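Local coordinates for ABC transporter, substrate binding protein (Polyamine) (Agrobacterium tumefaciens, PDB 4EQ7) that probably binds polyamines in the periplasm and delivers them to a membrane-bound ABC transporter for uptake, at residues S98-F103 with G261-N266; I222-S227 with V290-N295; N1-S6 with D238-F243; Q184-I189 with N201-A206. One frame throughout, in Å; residues are numbered along the deposited sequence.

Contact 1: residues S98-F103 with G261-N266; sequences SFYYSF and GYAPVN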
loop_
_atom_site.group_PDB
_atom_site.type_symbol
_atom_site.label_atom_id
_atom_site.label_comp_id
_atom_site.label_asym_id
_atom_site.label_seq_id
_atom_site.Cartn_x
_atom_site.Cartn_y
_atom_site.Cartn_z
ATOM N N SER A 98 -8.821 1.102 -2.687
ATOM C CA SER A 98 -9.358 0.715 -1.379
ATOM C C SER A 98 -8.870 1.772 -0.378
ATOM O O SER A 98 -9.615 2.224 0.490
ATOM C CB SER A 98 -8.838 -0.675 -0.991
ATOM O OG SER A 98 -9.228 -1.035 0.329
ATOM N N PHE A 99 -7.571 2.114 -0.492
ATOM C CA PHE A 99 -6.849 3.120 0.275
ATOM C C PHE A 99 -5.505 3.330 -0.434
ATOM O O PHE A 99 -5.090 2.488 -1.240
ATOM C CB PHE A 99 -6.609 2.624 1.731
ATOM C CG PHE A 99 -5.746 1.386 1.892
ATOM C CD1 PHE A 99 -4.352 1.483 1.924
ATOM C CD2 PHE A 99 -6.322 0.141 2.111
ATOM C CE1 PHE A 99 -3.560 0.340 2.078
ATOM C CE2 PHE A 99 -5.524 -0.997 2.300
ATOM C CZ PHE A 99 -4.149 -0.886 2.271
ATOM N N TYR A 100 -4.814 4.417 -0.111
ATOM C CA TYR A 100 -3.480 4.630 -0.637
ATOM C C TYR A 100 -2.551 5.153 0.430
ATOM O O TYR A 100 -2.960 5.402 1.573
ATOM C CB TYR A 100 -3.443 5.405 -1.956
ATOM C CG TYR A 100 -3.390 6.909 -1.866
ATOM C CD1 TYR A 100 -2.206 7.599 -2.112
ATOM C CD2 TYR A 100 -4.550 7.657 -1.656
ATOM C CE1 TYR A 100 -2.160 8.993 -2.078
ATOM C CE2 TYR A 100 -4.514 9.050 -1.613
ATOM C CZ TYR A 100 -3.318 9.713 -1.832
ATOM O OH TYR A 100 -3.277 11.083 -1.826
ATOM N N TYR A 101 -1.276 5.268 0.087
ATOM C CA TYR A 101 -0.311 5.720 1.068
ATOM C C TYR A 101 0.890 6.224 0.300
ATOM O O TYR A 101 0.975 6.027 -0.920
ATOM C CB TYR A 101 0.095 4.518 1.960
ATOM C CG TYR A 101 0.465 3.278 1.164
ATOM C CD1 TYR A 101 1.761 3.093 0.684
ATOM C CD2 TYR A 101 -0.486 2.306 0.868
ATOM C CE1 TYR A 101 2.094 1.987 -0.098
ATOM C CE2 TYR A 101 -0.165 1.195 0.086
ATOM C CZ TYR A 101 1.132 1.034 -0.379
ATOM O OH TYR A 101 1.460 -0.071 -1.124
ATOM N N SER A 102 1.806 6.857 1.022
ATOM C CA SER A 102 3.089 7.261 0.501
ATOM C C SER A 102 4.161 6.580 1.312
ATOM O O SER A 102 4.041 6.521 2.536
ATOM C CB SER A 102 3.290 8.769 0.657
ATOM O OG SER A 102 2.692 9.485 -0.408
ATOM N N PHE A 103 5.264 6.172 0.658
ATOM C CA PHE A 103 6.456 5.756 1.404
ATOM C C PHE A 103 7.214 7.054 1.594
ATOM O O PHE A 103 7.408 7.807 0.630
ATOM C CB PHE A 103 7.322 4.781 0.628
ATOM C CG PHE A 103 6.691 3.420 0.547
ATOM C CD1 PHE A 103 6.657 2.584 1.662
ATOM C CD2 PHE A 103 6.115 2.975 -0.643
ATOM C CE1 PHE A 103 6.073 1.318 1.586
ATOM C CE2 PHE A 103 5.558 1.701 -0.729
ATOM C CZ PHE A 103 5.545 0.878 0.384
ATOM N N GLY A 261 -4.639 5.514 9.307
ATOM C CA GLY A 261 -3.520 6.387 8.959
ATOM C C GLY A 261 -3.264 6.308 7.457
ATOM O O GLY A 261 -2.392 7.003 6.942
ATOM N N TYR A 262 -4.014 5.457 6.724
ATOM C CA TYR A 262 -3.887 5.409 5.267
ATOM C C TYR A 262 -4.595 6.633 4.698
ATOM O O TYR A 262 -5.359 7.282 5.413
ATOM C CB TYR A 262 -4.507 4.132 4.687
ATOM C CG TYR A 262 -3.642 2.916 4.913
ATOM C CD1 TYR A 262 -2.285 2.934 4.594
ATOM C CD2 TYR A 262 -4.185 1.732 5.410
ATOM C CE1 TYR A 262 -1.487 1.806 4.774
ATOM C CE2 TYR A 262 -3.396 0.598 5.596
ATOM C CZ TYR A 262 -2.047 0.643 5.273
ATOM O OH TYR A 262 -1.262 -0.464 5.410
ATOM N N ALA A 263 -4.360 6.935 3.432
ATOM C CA ALA A 263 -4.994 8.077 2.783
ATOM C C ALA A 263 -6.272 7.666 2.035
ATOM O O ALA A 263 -6.347 6.567 1.465
ATOM C CB ALA A 263 -4.010 8.763 1.850
ATOM N N PRO A 264 -7.318 8.517 2.062
ATOM C CA PRO A 264 -8.566 8.139 1.368
ATOM C C PRO A 264 -8.441 8.224 -0.145
ATOM O O PRO A 264 -7.631 8.995 -0.656
ATOM C CB PRO A 264 -9.602 9.129 1.920
ATOM C CG PRO A 264 -8.804 10.340 2.319
ATOM C CD PRO A 264 -7.412 9.864 2.680
ATOM N N VAL A 265 -9.210 7.399 -0.851
ATOM C CA VAL A 265 -9.222 7.324 -2.319
ATOM C C VAL A 265 -10.483 7.990 -2.918
ATOM O O VAL A 265 -10.778 7.820 -4.100
ATOM C CB VAL A 265 -8.965 5.896 -2.872
ATOM C CG1 VAL A 265 -7.522 5.455 -2.608
ATOM C CG2 VAL A 265 -9.942 4.893 -2.292
ATOM N N ASN A 266 -11.208 8.740 -2.086
ATOM C CA ASN A 266 -12.346 9.566 -2.482
ATOM C C ASN A 266 -11.849 11.006 -2.305
ATOM O O ASN A 266 -11.356 11.373 -1.234
ATOM C CB ASN A 266 -13.598 9.295 -1.633
ATOM C CG ASN A 266 -14.806 10.090 -2.112
ATOM O OD1 ASN A 266 -14.793 11.319 -2.137
ATOM N ND2 ASN A 266 -15.862 9.408 -2.534
#
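Tyr100 and Ala263 form a single antiparallel hydrogen-bonded pair, their CA atoms 5.1 Å apart, in which Ala263 N reaches Tyr100 O over 2.8 Å and Tyr100 N reaches Ala263 O over 3.1 Å. Both bonds are close to straight, the one from Tyr100 N having an angle of 168° at hydrogen. The non-regular segment 261-266 shares this one beta bridge with strand 96-108, and beyond it the contact continues through side chains. On one side of the bridge the rings of Phe99 and Tyr262 make an offset stack, centroids 4.0 Å apart and planes tilted by 15°. Phe99 CE1 lies over the centre of the tyrosine ring, while Tyr262 CD2 sits nearer the rim of the phenylalanine. Phe99 CG stands between its own backbone N and carbonyl carbon (chi1 63°), which swings the ring back to Tyr262 although its CB starts away from the loop. Tyr101 completes an aromatic cluster, packing its CB 3.9 Å from Tyr262 CD1 with the two rings oblique. The cluster lies where strand 96-108, part of the central sheet of this periplasmic binding protein fold, receives the loop that leaves helix 250-260; Thr12 of helix 10-28 touches both stacked rings. The Tyr100 ring takes the methyl CB of Ala263 over one face, a CH-pi contact 3.8 Å from the centroid, and Pro264 O at its edge, 3.3 Å from CE2. Val265 lies against the corner at Ser98-Phe99, CG1 3.6 Å from Phe99 C and CG2 next to Ser98. Gln253 bonds both Val265 N and Ser98 O, tying loop and strand to the same helix.

Contact 2: residues I222-S227 with V290-N295; sequences ITAADS and VNADMN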
loop_
_atom_site.group_PDB
_atom_site.type_symbol
_atom_site.label_atom_id
_atom_site.label_comp_id
_atom_site.label_asym_id
_atom_site.label_seq_id
_atom_site.Cartn_x
_atom_site.Cartn_y
_atom_site.Cartn_z
ATOM N N ILE A 222 6.831 8.241 -2.419
ATOM C CA ILE A 222 6.337 7.274 -3.406
ATOM C C ILE A 222 4.960 6.768 -3.044
ATOM O O ILE A 222 4.805 6.165 -1.988
ATOM C CB ILE A 222 7.340 6.102 -3.596
ATOM C CG1 ILE A 222 8.743 6.617 -3.987
ATOM C CG2 ILE A 222 6.815 5.036 -4.628
ATOM C CD1 ILE A 222 9.890 5.652 -3.618
ATOM N N THR A 223 3.970 6.988 -3.922
ATOM C CA THR A 223 2.617 6.509 -3.648
ATOM C C THR A 223 2.371 5.161 -4.282
ATOM O O THR A 223 2.899 4.873 -5.355
ATOM C CB THR A 223 1.532 7.482 -4.168
ATOM O OG1 THR A 223 1.542 7.463 -5.596
ATOM C CG2 THR A 223 1.695 8.892 -3.626
ATOM N N ALA A 224 1.565 4.336 -3.607
ATOM C CA ALA A 224 1.050 3.069 -4.113
ATOM C C ALA A 224 -0.285 2.877 -3.383
ATOM O O ALA A 224 -0.629 3.678 -2.498
ATOM C CB ALA A 224 2.016 1.921 -3.848
ATOM N N ALA A 225 -1.064 1.865 -3.779
ATOM C CA ALA A 225 -2.395 1.686 -3.213
ATOM C C ALA A 225 -2.833 0.254 -3.204
ATOM O O ALA A 225 -2.267 -0.589 -3.891
ATOM C CB ALA A 225 -3.395 2.480 -4.063
ATOM N N ASP A 226 -3.894 -0.008 -2.448
ATOM C CA ASP A 226 -4.619 -1.264 -2.487
ATOM C C ASP A 226 -5.905 -0.958 -3.251
ATOM O O ASP A 226 -6.285 0.212 -3.400
ATOM C CB ASP A 226 -4.893 -1.844 -1.088
ATOM C CG ASP A 226 -3.770 -2.752 -0.578
ATOM O OD1 ASP A 226 -2.609 -2.532 -0.965
ATOM O OD2 ASP A 226 -4.051 -3.639 0.257
ATOM N N SER A 227 -6.534 -2.000 -3.757
ATOM C CA SER A 227 -7.747 -1.899 -4.565
ATOM C C SER A 227 -8.816 -2.829 -4.046
ATOM O O SER A 227 -8.515 -3.832 -3.410
ATOM C CB SER A 227 -7.436 -2.340 -5.998
ATOM O OG SER A 227 -6.457 -1.505 -6.594
ATOM N N VAL A 290 6.196 10.907 -6.319
ATOM C CA VAL A 290 6.397 9.910 -7.364
ATOM C C VAL A 290 5.255 8.889 -7.246
ATOM O O VAL A 290 5.112 8.241 -6.203
ATOM C CB VAL A 290 7.802 9.252 -7.233
ATOM C CG1 VAL A 290 7.968 8.098 -8.230
ATOM C CG2 VAL A 290 8.913 10.290 -7.416
ATOM N N ASN A 291 4.472 8.727 -8.314
ATOM C CA ASN A 291 3.390 7.759 -8.312
ATOM C C ASN A 291 3.888 6.431 -8.857
ATOM O O ASN A 291 4.332 6.370 -10.007
ATOM C CB ASN A 291 2.146 8.299 -9.076
ATOM C CG ASN A 291 1.612 9.602 -8.509
ATOM O OD1 ASN A 291 1.673 10.670 -9.136
ATOM N ND2 ASN A 291 1.174 9.570 -7.270
ATOM N N ALA A 292 3.886 5.365 -8.021
ATOM C CA ALA A 292 4.359 4.063 -8.512
ATOM C C ALA A 292 3.482 3.555 -9.651
ATOM O O ALA A 292 2.259 3.726 -9.627
ATOM C CB ALA A 292 4.461 3.038 -7.382
ATOM N N ASP A 293 4.118 3.019 -10.700
ATOM C CA ASP A 293 3.412 2.588 -11.893
ATOM C C ASP A 293 2.873 1.168 -11.740
ATOM O O ASP A 293 3.622 0.196 -11.878
ATOM C CB ASP A 293 4.334 2.730 -13.118
ATOM C CG ASP A 293 3.673 2.592 -14.479
ATOM O OD1 ASP A 293 2.736 1.790 -14.606
ATOM O OD2 ASP A 293 4.174 3.190 -15.435
HETATM N N MSE A 294 1.539 1.062 -11.493
HETATM C CA MSE A 294 0.807 -0.197 -11.286
HETATM C C MSE A 294 0.798 -1.063 -12.522
HETATM O O MSE A 294 0.738 -2.284 -12.386
HETATM C CB MSE A 294 -0.657 0.038 -10.804
HETATM C CG MSE A 294 -0.789 0.831 -9.526
HETATM SE SE MSE A 294 -0.056 -0.003 -7.916
HETATM C CE MSE A 294 1.672 0.846 -7.853
ATOM N N ASN A 295 0.858 -0.436 -13.719
ATOM C CA ASN A 295 0.888 -1.118 -15.009
ATOM C C ASN A 295 2.233 -1.758 -15.248
ATOM O O ASN A 295 2.271 -2.889 -15.732
ATOM C CB ASN A 295 0.525 -0.169 -16.166
ATOM C CG ASN A 295 -0.909 0.288 -16.114
ATOM O OD1 ASN A 295 -1.202 1.483 -16.149
ATOM N ND2 ASN A 295 -1.825 -0.652 -15.958
HETATM O O HOH W 1 0.599 5.418 -7.672
#
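Thr223 N donates to Val290 O over 2.8 Å, the shortest firmly established polar bond here, and arrives nearly along the C=O axis of Val290. The same residue then accepts: Ala292 N binds Thr223 O at 2.9 Å, lying in the carbonyl plane. Thr223 is thus held through both its amide and its carbonyl, the alternation expected of parallel strands, with Ile222 opposite Val290 and Thr223 opposite Asn291. The hydroxyl of Thr223, placed between the backbone N and carbonyl carbon (chi1 69°), is 3.1 Å from a water that donates to Ala292 O at 3.1 Å, so OG1 is linked through solvent to the chain just beyond the short strand. Ile222 and Val290 put their side chains on one face of the sheet, where Ile222 CG2 comes 4.1 Å from Ala292 CB. Farther along, the selenomethionine Met294 bends at chi2 and chi3 to bring its methyl CE within 4.2 Å of Ala224 CB. Asp293 caps the following helix with OD1, making a weak bond to Asn295 N and a hydrogen bond to Tyr296 N. Strand 290-291 adds to strand 214-229, whose other neighbour at this level is strand 96-108; helix 142-149 covers Ile222 and Val290 through Leu148, and the first turn of helix 294-312 reaches Ala224 through Met294.

Contact 3: residues N1-S6 with D238-F243; sequences NDLVFS and DAAMKF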
loop_
_atom_site.group_PDB
_atom_site.type_symbol
_atom_site.label_atom_id
_atom_site.label_comp_id
_atom_site.label_asym_id
_atom_site.label_seq_id
_atom_site.Cartn_x
_atom_site.Cartn_y
_atom_site.Cartn_z
ATOM N N ASN A 1 -28.766 -13.241 1.403
ATOM C CA ASN A 1 -27.481 -13.889 1.138
ATOM C C ASN A 1 -26.339 -13.100 1.779
ATOM O O ASN A 1 -26.276 -11.887 1.597
ATOM C CB ASN A 1 -27.251 -14.016 -0.377
ATOM C CG ASN A 1 -27.424 -15.411 -0.944
ATOM O OD1 ASN A 1 -27.856 -16.357 -0.264
ATOM N ND2 ASN A 1 -27.083 -15.567 -2.217
ATOM N N ASP A 2 -25.454 -13.773 2.541
ATOM C CA ASP A 2 -24.326 -13.095 3.191
ATOM C C ASP A 2 -23.217 -12.788 2.188
ATOM O O ASP A 2 -22.846 -13.645 1.389
ATOM C CB ASP A 2 -23.766 -13.916 4.366
ATOM C CG ASP A 2 -24.717 -14.101 5.539
ATOM O OD1 ASP A 2 -25.675 -13.308 5.662
ATOM O OD2 ASP A 2 -24.490 -15.029 6.342
ATOM N N LEU A 3 -22.704 -11.561 2.240
ATOM C CA LEU A 3 -21.605 -11.071 1.407
ATOM C C LEU A 3 -20.297 -11.398 2.154
ATOM O O LEU A 3 -20.258 -11.311 3.388
ATOM C CB LEU A 3 -21.759 -9.554 1.251
ATOM C CG LEU A 3 -20.850 -8.834 0.268
ATOM C CD1 LEU A 3 -21.323 -9.022 -1.179
ATOM C CD2 LEU A 3 -20.823 -7.389 0.574
ATOM N N VAL A 4 -19.244 -11.787 1.409
ATOM C CA VAL A 4 -17.954 -12.109 2.024
ATOM C C VAL A 4 -16.925 -11.097 1.562
ATOM O O VAL A 4 -16.748 -10.900 0.355
ATOM C CB VAL A 4 -17.484 -13.575 1.778
ATOM C CG1 VAL A 4 -16.116 -13.838 2.415
ATOM C CG2 VAL A 4 -18.512 -14.593 2.284
ATOM N N PHE A 5 -16.241 -10.463 2.543
ATOM C CA PHE A 5 -15.179 -9.471 2.338
ATOM C C PHE A 5 -13.862 -10.088 2.825
ATOM O O PHE A 5 -13.787 -10.585 3.955
ATOM C CB PHE A 5 -15.493 -8.155 3.096
ATOM C CG PHE A 5 -14.433 -7.084 2.962
ATOM C CD1 PHE A 5 -14.296 -6.360 1.786
ATOM C CD2 PHE A 5 -13.526 -6.848 3.991
ATOM C CE1 PHE A 5 -13.296 -5.390 1.652
ATOM C CE2 PHE A 5 -12.551 -5.854 3.868
ATOM C CZ PHE A 5 -12.426 -5.150 2.690
ATOM N N SER A 6 -12.860 -10.112 1.934
ATOM C CA SER A 6 -11.532 -10.648 2.212
ATOM C C SER A 6 -10.507 -9.524 2.185
ATOM O O SER A 6 -10.488 -8.692 1.270
ATOM C CB SER A 6 -11.175 -11.764 1.224
ATOM O OG SER A 6 -9.886 -12.311 1.477
ATOM N N ASP A 238 -24.489 -7.982 -7.466
ATOM C CA ASP A 238 -25.168 -6.716 -7.176
ATOM C C ASP A 238 -24.778 -6.215 -5.783
ATOM O O ASP A 238 -24.413 -5.057 -5.654
ATOM C CB ASP A 238 -26.708 -6.841 -7.337
ATOM C CG ASP A 238 -27.211 -7.143 -8.753
ATOM O OD1 ASP A 238 -26.375 -7.198 -9.689
ATOM O OD2 ASP A 238 -28.445 -7.332 -8.922
ATOM N N ALA A 239 -24.797 -7.080 -4.769
ATOM C CA ALA A 239 -24.425 -6.661 -3.406
ATOM C C ALA A 239 -22.938 -6.251 -3.328
ATOM O O ALA A 239 -22.608 -5.292 -2.629
ATOM C CB ALA A 239 -24.724 -7.768 -2.401
ATOM N N ALA A 240 -22.063 -6.929 -4.114
ATOM C CA ALA A 240 -20.625 -6.616 -4.147
ATOM C C ALA A 240 -20.405 -5.227 -4.702
ATOM O O ALA A 240 -19.649 -4.464 -4.099
ATOM C CB ALA A 240 -19.863 -7.660 -4.940
HETATM N N MSE A 241 -21.148 -4.834 -5.780
HETATM C CA MSE A 241 -21.023 -3.476 -6.330
HETATM C C MSE A 241 -21.491 -2.424 -5.324
HETATM O O MSE A 241 -20.849 -1.382 -5.193
HETATM C CB MSE A 241 -21.795 -3.321 -7.654
HETATM C CG MSE A 241 -21.369 -4.298 -8.731
HETATM SE SE MSE A 241 -19.398 -4.256 -8.990
HETATM C CE MSE A 241 -19.221 -5.939 -9.989
ATOM N N LYS A 242 -22.628 -2.684 -4.639
ATOM C CA LYS A 242 -23.171 -1.774 -3.621
ATOM C C LYS A 242 -22.184 -1.652 -2.451
ATOM O O LYS A 242 -21.974 -0.551 -1.948
ATOM C CB LYS A 242 -24.530 -2.289 -3.109
ATOM C CG LYS A 242 -25.674 -2.059 -4.116
ATOM C CD LYS A 242 -27.038 -2.465 -3.554
ATOM C CE LYS A 242 -27.376 -3.928 -3.772
ATOM N NZ LYS A 242 -28.695 -4.288 -3.191
ATOM N N PHE A 243 -21.561 -2.766 -2.042
ATOM C CA PHE A 243 -20.572 -2.725 -0.945
ATOM C C PHE A 243 -19.408 -1.820 -1.350
ATOM O O PHE A 243 -19.007 -0.936 -0.580
ATOM C CB PHE A 243 -20.073 -4.133 -0.599
ATOM C CG PHE A 243 -19.022 -4.107 0.488
ATOM C CD1 PHE A 243 -19.378 -4.242 1.826
ATOM C CD2 PHE A 243 -17.675 -3.909 0.176
ATOM C CE1 PHE A 243 -18.412 -4.151 2.832
ATOM C CE2 PHE A 243 -16.714 -3.827 1.180
ATOM C CZ PHE A 243 -17.087 -3.956 2.499
#
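Leu3 reaches into the surface of helix 237-247 as a forked knob, its two methyls, diverging from CG, meeting different parts of the helix surface. The setting is an alpha/beta packing layer in the lobe that holds the chain's N-terminal strand, as expected of the periplasmic binding protein fold; strand 3-6 lies between parallel strands 32-35 and 56-60. Strand and helix axes approach to 9.3 Å and cross at -50°, and with no hydrogen bond between the segments their fit rests on side-chain shape. Leu3 CD1 settles in the shallow hollow left by two small residues, 3.8 Å from Ala239 CB and 3.7 Å from Ala240 N. The other methyl, CD2, leans against the base of Phe243, 3.5 Å from its CB and close to CG and CD1. Phe243 is the answering bump from the helix: its CG is anti to the backbone N (chi1 178°), which throws the ring out toward the strand, between Leu3 and Phe5. Its far end meets Phe5, the two side chains crossing at about a right angle while their ring planes are inclined by 38°, oblique to one another. Helix 10-28 packs on this cluster, with Phe24 touching Leu3 and meeting Phe243 edge-to-face. The closest approach between the two segment phenylalanines is Phe5 CD1 to Phe243 CE2, at 3.6 Å.

Contact 4: residues Q184-I189 with N201-A206; sequences QSQQLI and NGRMTA. With SO4 (sulfate ion), chain C.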
loop_
_atom_site.group_PDB
_atom_site.type_symbol
_atom_site.label_atom_id
_atom_site.label_comp_id
_atom_site.label_asym_id
_atom_site.label_seq_id
_atom_site.Cartn_x
_atom_site.Cartn_y
_atom_site.Cartn_z
ATOM N N GLN A 184 5.591 -3.189 13.271
ATOM C CA GLN A 184 7.031 -3.496 13.342
ATOM C C GLN A 184 7.882 -2.288 12.856
ATOM O O GLN A 184 8.896 -1.948 13.489
ATOM C CB GLN A 184 7.360 -4.777 12.560
ATOM C CG GLN A 184 8.857 -5.099 12.509
ATOM C CD GLN A 184 9.111 -6.388 11.773
ATOM O OE1 GLN A 184 8.541 -6.642 10.714
ATOM N NE2 GLN A 184 9.944 -7.241 12.326
ATOM N N SER A 185 7.450 -1.611 11.787
ATOM C CA SER A 185 8.172 -0.410 11.317
ATOM C C SER A 185 8.232 0.639 12.440
ATOM O O SER A 185 9.280 1.258 12.659
ATOM C CB SER A 185 7.542 0.185 10.059
ATOM O OG SER A 185 6.308 0.859 10.239
ATOM N N GLN A 186 7.131 0.788 13.173
ATOM C CA GLN A 186 7.065 1.745 14.283
ATOM C C GLN A 186 7.980 1.343 15.422
ATOM O O GLN A 186 8.678 2.209 15.959
ATOM C CB GLN A 186 5.640 1.884 14.805
ATOM C CG GLN A 186 4.714 2.525 13.817
ATOM C CD GLN A 186 3.308 2.545 14.346
ATOM O OE1 GLN A 186 2.711 1.514 14.638
ATOM N NE2 GLN A 186 2.696 3.690 14.290
ATOM N N GLN A 187 7.987 0.037 15.787
ATOM C CA GLN A 187 8.862 -0.493 16.839
ATOM C C GLN A 187 10.333 -0.279 16.476
ATOM O O GLN A 187 11.115 0.154 17.322
ATOM C CB GLN A 187 8.576 -1.986 17.132
ATOM C CG GLN A 187 9.262 -2.486 18.412
ATOM C CD GLN A 187 8.797 -3.845 18.882
ATOM O OE1 GLN A 187 8.782 -4.835 18.133
ATOM N NE2 GLN A 187 8.487 -3.939 20.174
ATOM N N LEU A 188 10.706 -0.550 15.220
ATOM C CA LEU A 188 12.089 -0.362 14.748
ATOM C C LEU A 188 12.583 1.091 14.858
ATOM O O LEU A 188 13.691 1.327 15.342
ATOM C CB LEU A 188 12.241 -0.894 13.308
ATOM C CG LEU A 188 12.264 -2.438 13.215
ATOM C CD1 LEU A 188 12.112 -2.887 11.804
ATOM C CD2 LEU A 188 13.550 -3.017 13.827
ATOM N N ILE A 189 11.754 2.055 14.430
ATOM C CA ILE A 189 12.089 3.473 14.498
ATOM C C ILE A 189 12.061 3.956 15.955
ATOM O O ILE A 189 13.030 4.591 16.391
ATOM C CB ILE A 189 11.149 4.307 13.595
ATOM C CG1 ILE A 189 11.359 3.934 12.090
ATOM C CG2 ILE A 189 11.357 5.825 13.814
ATOM C CD1 ILE A 189 10.371 4.568 11.201
ATOM N N ASN A 201 3.450 6.604 5.429
ATOM C CA ASN A 201 3.350 7.948 6.022
ATOM C C ASN A 201 2.540 8.000 7.327
ATOM O O ASN A 201 2.971 8.642 8.271
ATOM C CB ASN A 201 2.837 8.967 5.003
ATOM C CG ASN A 201 1.415 8.707 4.576
ATOM O OD1 ASN A 201 1.142 7.794 3.802
ATOM N ND2 ASN A 201 0.465 9.401 5.182
ATOM N N GLY A 202 1.433 7.260 7.368
ATOM C CA GLY A 202 0.522 7.177 8.506
ATOM C C GLY A 202 1.171 6.673 9.773
ATOM O O GLY A 202 0.818 7.119 10.872
ATOM N N ARG A 203 2.146 5.754 9.635
ATOM C CA ARG A 203 2.838 5.182 10.793
ATOM C C ARG A 203 3.688 6.205 11.574
ATOM O O ARG A 203 3.945 5.996 12.763
ATOM C CB ARG A 203 3.638 3.912 10.406
ATOM C CG ARG A 203 2.738 2.713 10.029
ATOM C CD ARG A 203 1.988 2.161 11.257
ATOM N NE ARG A 203 1.036 1.110 10.877
ATOM C CZ ARG A 203 0.487 0.238 11.726
ATOM N NH1 ARG A 203 0.832 0.239 13.004
ATOM N NH2 ARG A 203 -0.363 -0.679 11.284
HETATM N N MSE A 204 4.098 7.311 10.915
HETATM C CA MSE A 204 4.846 8.417 11.545
HETATM C C MSE A 204 3.976 9.219 12.531
HETATM O O MSE A 204 4.515 9.773 13.494
HETATM C CB MSE A 204 5.473 9.343 10.484
HETATM C CG MSE A 204 6.524 8.647 9.615
HETATM SE SE MSE A 204 7.850 7.717 10.686
HETATM C CE MSE A 204 8.564 9.239 11.666
ATOM N N THR A 205 2.634 9.264 12.304
ATOM C CA THR A 205 1.645 9.959 13.156
ATOM C C THR A 205 1.528 9.315 14.543
ATOM O O THR A 205 1.601 10.033 15.548
ATOM C CB THR A 205 0.273 10.046 12.425
ATOM O OG1 THR A 205 0.443 10.800 11.233
ATOM C CG2 THR A 205 -0.832 10.687 13.276
ATOM N N ALA A 206 1.359 7.973 14.622
ATOM C CA ALA A 206 1.263 7.334 15.940
ATOM C C ALA A 206 2.585 7.420 16.672
ATOM O O ALA A 206 2.587 7.403 17.900
ATOM C CB ALA A 206 0.816 5.886 15.831
HETATM S S SO4 C . 2.292 -5.714 12.283
HETATM O O1 SO4 C . 3.755 -5.559 12.276
HETATM O O2 SO4 C . 1.921 -6.184 13.614
HETATM O O3 SO4 C . 1.615 -4.455 11.987
HETATM O O4 SO4 C . 1.909 -6.724 11.280
#
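Ser185 meets Arg203 at the start of the contact, its OG 4.0 Å from Arg203 CG but hydrogen-bonded to Gly182 O within its own helix. Just before it, the backbone N atoms of Ala183 and Gln184 bind a sulfate ion, probably acquired from the crystallisation liquor, near the start of helix 182-190. Gln186 carries most of the contact. Its extended side chain crosses Arg203 at about a right angle, and the amide uses both ends: OE1 accepts from Arg203 NH1 at 2.8 Å, while NE2 donates to Arg203 O at 3.0 Å. The second bond lies in the carbonyl plane on a lone pair. In the first, OE1 lies in the guanidinium plane, but NH1 stands 54° out of the amide carbonyl plane, consistent with the 88° between the two flat groups. Arg203 turns at chi2 (-69°) so that CD passes 3.4 Å from Gln186 CD, and Ala206 CB lies 3.3 Å from Gln186 NE2. One turn on from Ser185, Ile189 CD1 touches the selenium of Met204 at 4.1 Å, and both side chains touch Val199 of strand 196-200. Helix 182-190, strand 196-200 and helix 203-210 make a helix-strand-helix succession of the kind found in the alpha/beta lobes of periplasmic binding proteins.

Overall arrangement
Contacts 1 and 2 lie near the centre of the molecule, their own centres about 10 Å apart, on the neighbouring antiparallel strands 96-108 and 214-229; they touch through probable hydrogen bonds such as Phe103 N to Ile222 O. Contact 4, its centre about 15 Å from that of contact 1, meets it where Asn201 N approaches Ser102 O. Contact 3 is remote, centres about 22 Å from contact 1 and 33 Å from contact 4, though strand 3-6 belongs to the same mixed sheet. Along the chain, contact 4 is nested within contacts 1 and 3 and closes before contact 2 opens, whereas contacts 1, 2 and 3 cross one another. Such interleaving means sequence-distant segments build each region, consistent with the two-lobed periplasmic binding protein fold.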